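Local coordinates for penicillin binding protein 2X (PDB 5U47) that probably acts as a penicillin-binding transpeptidase that cross-links peptidoglycan strands in the septal cell wall during division, at residues 183-193 with 205-216. The protein carries 1 engineered substitution. Residues are numbered along the deposited sequence; the frame is centred on the assembly and turned at random.
Sequences LLTGTDGEAIY and TETITKEAIDGK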
ATOM      1  N   LEU A 183      11.979 -10.080   1.395  1.00 28.49           N
ATOM      2  CA  LEU A 183      12.904  -9.428   0.466  1.00 27.21           C
ATOM      3  C   LEU A 183      13.901  -8.503   1.176  1.00 26.22           C
ATOM      4  O   LEU A 183      15.100  -8.497   0.866  1.00 26.16           O
ATOM      5  CB  LEU A 183      12.124  -8.625  -0.585  1.00 27.80           C
ATOM      6  CG  LEU A 183      11.257  -9.453  -1.540  1.00 27.98           C
ATOM      7  CD1 LEU A 183      10.270  -8.579  -2.299  1.00 28.00           C
ATOM      8  CD2 LEU A 183      12.157 -10.199  -2.493  1.00 29.98           C
ATOM      9  N   LEU A 184      13.412  -7.735   2.142  1.00 24.38           N
ATOM     10  CA  LEU A 184      14.240  -6.753   2.833  1.00 24.86           C
ATOM     11  C   LEU A 184      15.323  -7.369   3.711  1.00 25.65           C
ATOM     12  O   LEU A 184      16.363  -6.763   3.897  1.00 23.78           O
ATOM     13  CB  LEU A 184      13.371  -5.834   3.681  1.00 24.54           C
ATOM     14  CG  LEU A 184      12.531  -4.842   2.882  1.00 24.31           C
ATOM     15  CD1 LEU A 184      11.469  -4.209   3.769  1.00 24.35           C
ATOM     16  CD2 LEU A 184      13.409  -3.774   2.255  1.00 24.51           C
ATOM     17  N   THR A 185      15.045  -8.560   4.235  1.00 26.23           N
ATOM     18  CA  THR A 185      15.923  -9.246   5.148  1.00 30.61           C
ATOM     19  C   THR A 185      16.942 -10.035   4.372  1.00 32.44           C
ATOM     20  O   THR A 185      16.600 -10.834   3.496  1.00 36.71           O
ATOM     21  CB  THR A 185      15.133 -10.210   6.056  1.00 32.35           C
ATOM     22  OG1 THR A 185      14.132  -9.469   6.757  1.00 32.70           O
ATOM     23  CG2 THR A 185      16.050 -10.904   7.070  1.00 32.82           C
ATOM     24  N   GLY A 186      18.200  -9.817   4.684  1.00 33.01           N
ATOM     25  CA  GLY A 186      19.241 -10.538   3.981  1.00 35.87           C
ATOM     26  C   GLY A 186      19.390 -11.944   4.544  1.00 36.34           C
ATOM     27  O   GLY A 186      18.566 -12.406   5.330  1.00 38.70           O
ATOM     28  N   THR A 187      20.442 -12.623   4.128  1.00 35.10           N
ATOM     29  CA  THR A 187      20.741 -13.938   4.646  1.00 35.77           C
ATOM     30  C   THR A 187      21.717 -13.691   5.767  1.00 34.37           C
ATOM     31  O   THR A 187      22.777 -13.081   5.577  1.00 32.08           O
ATOM     32  CB  THR A 187      21.335 -14.846   3.556  1.00 37.32           C
ATOM     33  OG1 THR A 187      20.391 -14.928   2.478  1.00 36.64           O
ATOM     34  CG2 THR A 187      21.641 -16.261   4.099  1.00 37.58           C
ATOM     35  N   ASP A 188      21.356 -14.154   6.947  1.00 35.90           N
ATOM     36  CA  ASP A 188      22.201 -13.958   8.103  1.00 37.49           C
ATOM     37  C   ASP A 188      23.594 -14.580   7.987  1.00 37.57           C
ATOM     38  O   ASP A 188      23.807 -15.557   7.271  1.00 35.68           O
ATOM     39  CB  ASP A 188      21.516 -14.497   9.347  1.00 41.04           C
ATOM     40  CG  ASP A 188      20.328 -13.659   9.770  1.00 42.51           C
ATOM     41  OD1 ASP A 188      20.242 -12.451   9.394  1.00 46.66           O
ATOM     42  OD2 ASP A 188      19.476 -14.207  10.499  1.00 47.17           O
ATOM     43  N   GLY A 189      24.535 -13.938   8.673  1.00 36.28           N
ATOM     44  CA  GLY A 189      25.910 -14.379   8.759  1.00 38.35           C
ATOM     45  C   GLY A 189      26.077 -15.179  10.034  1.00 38.80           C
ATOM     46  O   GLY A 189      25.104 -15.471  10.720  1.00 38.65           O
ATOM     47  N   GLU A 190      27.316 -15.496  10.372  1.00 39.59           N
ATOM     48  CA  GLU A 190      27.590 -16.312  11.528  1.00 40.77           C
ATOM     49  C   GLU A 190      28.939 -15.888  12.082  1.00 38.41           C
ATOM     50  O   GLU A 190      29.831 -15.510  11.319  1.00 36.89           O
ATOM     51  CB  GLU A 190      27.647 -17.776  11.076  1.00 46.43           C
ATOM     52  CG  GLU A 190      27.227 -18.796  12.113  1.00 51.92           C
ATOM     53  CD  GLU A 190      25.716 -18.895  12.284  1.00 54.53           C
ATOM     54  OE1 GLU A 190      25.262 -19.302  13.376  1.00 61.78           O
ATOM     55  OE2 GLU A 190      24.972 -18.583  11.336  1.00 55.45           O
ATOM     56  N   ALA A 191      29.086 -15.923  13.399  1.00 36.67           N
ATOM     57  CA  ALA A 191      30.359 -15.593  14.017  1.00 38.56           C
ATOM     58  C   ALA A 191      30.571 -16.371  15.302  1.00 38.52           C
ATOM     59  O   ALA A 191      29.624 -16.879  15.916  1.00 38.53           O
ATOM     60  CB  ALA A 191      30.443 -14.105  14.299  1.00 39.38           C
ATOM     61  N   ILE A 192      31.832 -16.471  15.688  1.00 39.59           N
ATOM     62  CA  ILE A 192      32.217 -17.104  16.926  1.00 41.42           C
ATOM     63  C   ILE A 192      32.624 -15.970  17.854  1.00 41.04           C
ATOM     64  O   ILE A 192      33.588 -15.256  17.590  1.00 40.96           O
ATOM     65  CB  ILE A 192      33.406 -18.077  16.750  1.00 41.98           C
ATOM     66  CG1 ILE A 192      33.040 -19.172  15.749  1.00 43.02           C
ATOM     67  CG2 ILE A 192      33.800 -18.680  18.088  1.00 44.00           C
ATOM     68  CD1 ILE A 192      34.186 -20.099  15.401  1.00 44.05           C
ATOM     69  N   TYR A 193      31.859 -15.781  18.912  1.00 42.52           N
ATOM     70  CA  TYR A 193      32.208 -14.790  19.921  1.00 44.72           C
ATOM     71  C   TYR A 193      32.995 -15.511  20.961  1.00 45.93           C
ATOM     72  O   TYR A 193      32.798 -16.693  21.156  1.00 47.18           O
ATOM     73  CB  TYR A 193      30.963 -14.240  20.609  1.00 45.04           C
ATOM     74  CG  TYR A 193      30.188 -13.225  19.838  1.00 43.23           C
ATOM     75  CD1 TYR A 193      29.503 -13.566  18.677  1.00 43.07           C
ATOM     76  CD2 TYR A 193      30.090 -11.911  20.296  1.00 43.86           C
ATOM     77  CE1 TYR A 193      28.768 -12.616  17.974  1.00 41.33           C
ATOM     78  CE2 TYR A 193      29.342 -10.969  19.617  1.00 42.21           C
ATOM     79  CZ  TYR A 193      28.694 -11.323  18.451  1.00 41.49           C
ATOM     80  OH  TYR A 193      27.974 -10.376  17.771  1.00 41.61           O
ATOM     81  N   THR A 205      34.264  -9.005  20.420  1.00 45.95           N
ATOM     82  CA  THR A 205      35.383  -9.925  20.172  1.00 48.81           C
ATOM     83  C   THR A 205      35.248 -10.842  18.956  1.00 49.62           C
ATOM     84  O   THR A 205      36.189 -11.567  18.636  1.00 50.02           O
ATOM     85  CB  THR A 205      35.560 -10.860  21.393  1.00 49.90           C
ATOM     86  OG1 THR A 205      34.335 -11.587  21.626  1.00 51.21           O
ATOM     87  CG2 THR A 205      35.932 -10.064  22.612  1.00 50.41           C
ATOM     88  N   GLU A 206      34.065 -10.836  18.341  1.00 51.12           N
ATOM     89  CA  GLU A 206      33.713 -11.667  17.163  1.00 53.21           C
ATOM     90  C   GLU A 206      34.740 -11.905  16.099  1.00 51.51           C
ATOM     91  O   GLU A 206      35.523 -11.021  15.752  1.00 50.58           O
ATOM     92  CB  GLU A 206      32.553 -11.048  16.335  1.00 53.60           C
ATOM     93  CG  GLU A 206      31.345 -10.631  17.096  1.00 57.09           C
ATOM     94  CD  GLU A 206      31.535  -9.300  17.784  1.00 59.49           C
ATOM     95  OE1 GLU A 206      31.354  -8.257  17.130  1.00 65.54           O
ATOM     96  OE2 GLU A 206      31.846  -9.316  18.991  1.00 57.97           O
ATOM     97  N   THR A 207      34.651 -13.105  15.536  1.00 50.06           N
ATOM     98  CA  THR A 207      35.391 -13.488  14.366  1.00 48.44           C
ATOM     99  C   THR A 207      34.280 -13.992  13.456  1.00 44.98           C
ATOM    100  O   THR A 207      33.639 -14.989  13.759  1.00 42.98           O
ATOM    101  CB  THR A 207      36.399 -14.623  14.624  1.00 51.44           C
ATOM    102  OG1 THR A 207      37.433 -14.164  15.497  1.00 53.91           O
ATOM    103  CG2 THR A 207      37.024 -15.091  13.305  1.00 51.03           C
ATOM    104  N   ILE A 208      34.022 -13.269  12.373  1.00 43.16           N
ATOM    105  CA  ILE A 208      33.000 -13.661  11.411  1.00 43.52           C
ATOM    106  C   ILE A 208      33.481 -14.915  10.692  1.00 41.58           C
ATOM    107  O   ILE A 208      34.631 -14.985  10.262  1.00 41.08           O
ATOM    108  CB  ILE A 208      32.686 -12.516  10.427  1.00 44.87           C
ATOM    109  CG1 ILE A 208      32.006 -11.371  11.205  1.00 46.67           C
ATOM    110  CG2 ILE A 208      31.803 -13.010   9.287  1.00 45.81           C
ATOM    111  CD1 ILE A 208      31.773 -10.095  10.418  1.00 47.80           C
ATOM    112  N   THR A 209      32.610 -15.914  10.611  1.00 39.51           N
ATOM    113  CA  THR A 209      32.939 -17.171   9.941  1.00 38.17           C
ATOM    114  C   THR A 209      32.137 -17.354   8.660  1.00 36.70           C
ATOM    115  O   THR A 209      32.572 -18.067   7.738  1.00 33.77           O
ATOM    116  CB  THR A 209      32.727 -18.363  10.877  1.00 38.86           C
ATOM    117  OG1 THR A 209      31.368 -18.406  11.321  1.00 37.86           O
ATOM    118  CG2 THR A 209      33.650 -18.247  12.071  1.00 39.95           C
ATOM    119  N   LYS A 210      30.947 -16.755   8.633  1.00 35.90           N
ATOM    120  CA  LYS A 210      30.087 -16.762   7.457  1.00 38.09           C
ATOM    121  C   LYS A 210      29.585 -15.328   7.270  1.00 36.42           C
ATOM    122  O   LYS A 210      28.924 -14.796   8.149  1.00 35.06           O
ATOM    123  CB  LYS A 210      28.893 -17.684   7.655  1.00 40.00           C
ATOM    124  CG  LYS A 210      27.980 -17.736   6.448  1.00 42.56           C
ATOM    125  CD  LYS A 210      26.813 -18.675   6.660  1.00 45.50           C
ATOM    126  CE  LYS A 210      26.062 -18.849   5.348  1.00 49.44           C
ATOM    127  NZ  LYS A 210      24.858 -19.720   5.459  1.00 52.02           N
ATOM    128  N   GLU A 211      29.908 -14.719   6.140  1.00 35.68           N
ATOM    129  CA  GLU A 211      29.479 -13.359   5.852  1.00 36.56           C
ATOM    130  C   GLU A 211      27.979 -13.294   5.586  1.00 34.20           C
ATOM    131  O   GLU A 211      27.421 -14.159   4.912  1.00 34.40           O
ATOM    132  CB  GLU A 211      30.219 -12.801   4.622  1.00 39.50           C
ATOM    133  CG  GLU A 211      31.683 -12.464   4.834  1.00 42.93           C
ATOM    134  CD  GLU A 211      31.909 -11.324   5.815  1.00 45.81           C
ATOM    135  OE1 GLU A 211      31.029 -10.455   5.972  1.00 52.18           O
ATOM    136  OE2 GLU A 211      32.992 -11.286   6.426  1.00 51.57           O
ATOM    137  N   ALA A 212      27.330 -12.260   6.115  1.00 32.26           N
ATOM    138  CA  ALA A 212      25.916 -12.052   5.852  1.00 31.89           C
ATOM    139  C   ALA A 212      25.743 -11.554   4.408  1.00 31.42           C
ATOM    140  O   ALA A 212      26.677 -11.018   3.831  1.00 33.41           O
ATOM    141  CB  ALA A 212      25.351 -11.047   6.837  1.00 31.98           C
ATOM    142  N   ILE A 213      24.573 -11.767   3.823  1.00 31.90           N
ATOM    143  CA  ILE A 213      24.267 -11.285   2.462  1.00 33.41           C
ATOM    144  C   ILE A 213      23.176 -10.211   2.603  1.00 32.16           C
ATOM    145  O   ILE A 213      22.116 -10.489   3.136  1.00 29.63           O
ATOM    146  CB  ILE A 213      23.774 -12.424   1.552  1.00 35.54           C
ATOM    147  CG1 ILE A 213      24.862 -13.506   1.418  1.00 36.96           C
ATOM    148  CG2 ILE A 213      23.391 -11.893   0.167  1.00 35.65           C
ATOM    149  CD1 ILE A 213      24.353 -14.780   0.768  1.00 37.94           C
ATOM    150  N   ASP A 214      23.455  -8.998   2.143  1.00 31.88           N
ATOM    151  CA  ASP A 214      22.518  -7.877   2.286  1.00 31.36           C
ATOM    152  C   ASP A 214      21.124  -8.170   1.730  1.00 29.33           C
ATOM    153  O   ASP A 214      20.968  -8.903   0.768  1.00 28.87           O
ATOM    154  CB  ASP A 214      23.041  -6.635   1.554  1.00 33.12           C
ATOM    155  CG  ASP A 214      24.315  -6.056   2.167  1.00 36.01           C
ATOM    156  OD1 ASP A 214      24.775  -6.506   3.236  1.00 36.10           O
ATOM    157  OD2 ASP A 214      24.840  -5.106   1.562  1.00 38.69           O
ATOM    158  N   GLY A 215      20.115  -7.561   2.341  1.00 27.24           N
ATOM    159  CA  GLY A 215      18.763  -7.678   1.856  1.00 27.06           C
ATOM    160  C   GLY A 215      18.631  -6.908   0.549  1.00 27.18           C
ATOM    161  O   GLY A 215      19.510  -6.145   0.178  1.00 27.53           O
ATOM    162  N   LYS A 216      17.536  -7.136  -0.160  1.00 26.79           N
ATOM    163  CA  LYS A 216      17.294  -6.443  -1.415  1.00 26.57           C
ATOM    164  C   LYS A 216      16.709  -5.071  -1.134  1.00 24.37           C
ATOM    165  O   LYS A 216      16.060  -4.854  -0.114  1.00 23.74           O
ATOM    166  CB  LYS A 216      16.377  -7.279  -2.297  1.00 27.94           C
ATOM    167  CG  LYS A 216      17.054  -8.569  -2.767  1.00 29.46           C
ATOM    168  CD  LYS A 216      16.112  -9.472  -3.512  1.00 31.06           C
ATOM    169  CE  LYS A 216      16.813 -10.743  -3.986  1.00 31.72           C
ATOM    170  NZ  LYS A 216      15.859 -11.651  -4.710  1.00 32.23           N
TER
HETATM  171  O   HOH W   1      24.927 -15.452   4.716  1.00 38.46           O
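Thr-209 meets Glu-190 and Ile-192 with different branches of one side chain. With chi1 at 59°, OG1 lies between the backbone N and the carbonyl carbon of Thr-209 and makes a weak 3.3 Å hydrogen bond to Glu-190 O, while CG2 packs across the Ile-192 side chain at about a right angle, 3.8 Å from both CG1 and CD1. The same Glu-190 O also accepts from two amides, Thr-209 N (2.9 Å) and Lys-210 N (3.2 Å), which arrive from the same face of its carbonyl plane. Two successive residues thus oppose one, the defining geometry of a classic beta bulge, and the register shifts by one between Glu-190 and Ala-191. Within the bulge, Glu-190 and Lys-210 touch through their CB atoms at 3.6 Å; both have CG anti to the backbone N, but the glutamate bends at chi2 while the lysine runs out extended, leaving their charged ends apart. The bulge sits in a small antiparallel sheet in which strand 189-192, part of the PBP dimerisation region, lies between strands 26-28 and 207-210. Ala-191 points to the other face, shared with Ile-208, where Val-28 touches it as well. At Tyr-193, Glu-206 folds over one ring face, though the modelled carbon approach is too short to trust; the Tyr-193 hydroxyl is hydrogen-bonded to the Glu-137 carboxylate. Toward the helix end, Gly-186 CA and Gly-215 CA, neither bearing a side chain, lie 3.6 Å apart, and Gly-215 CA points a nearly straight C-H at Leu-184 O, 3.3 Å away. Beyond them, the extended Lys-216 chain crosses Leu-183 obliquely, CD to CD2 at 4.1 Å.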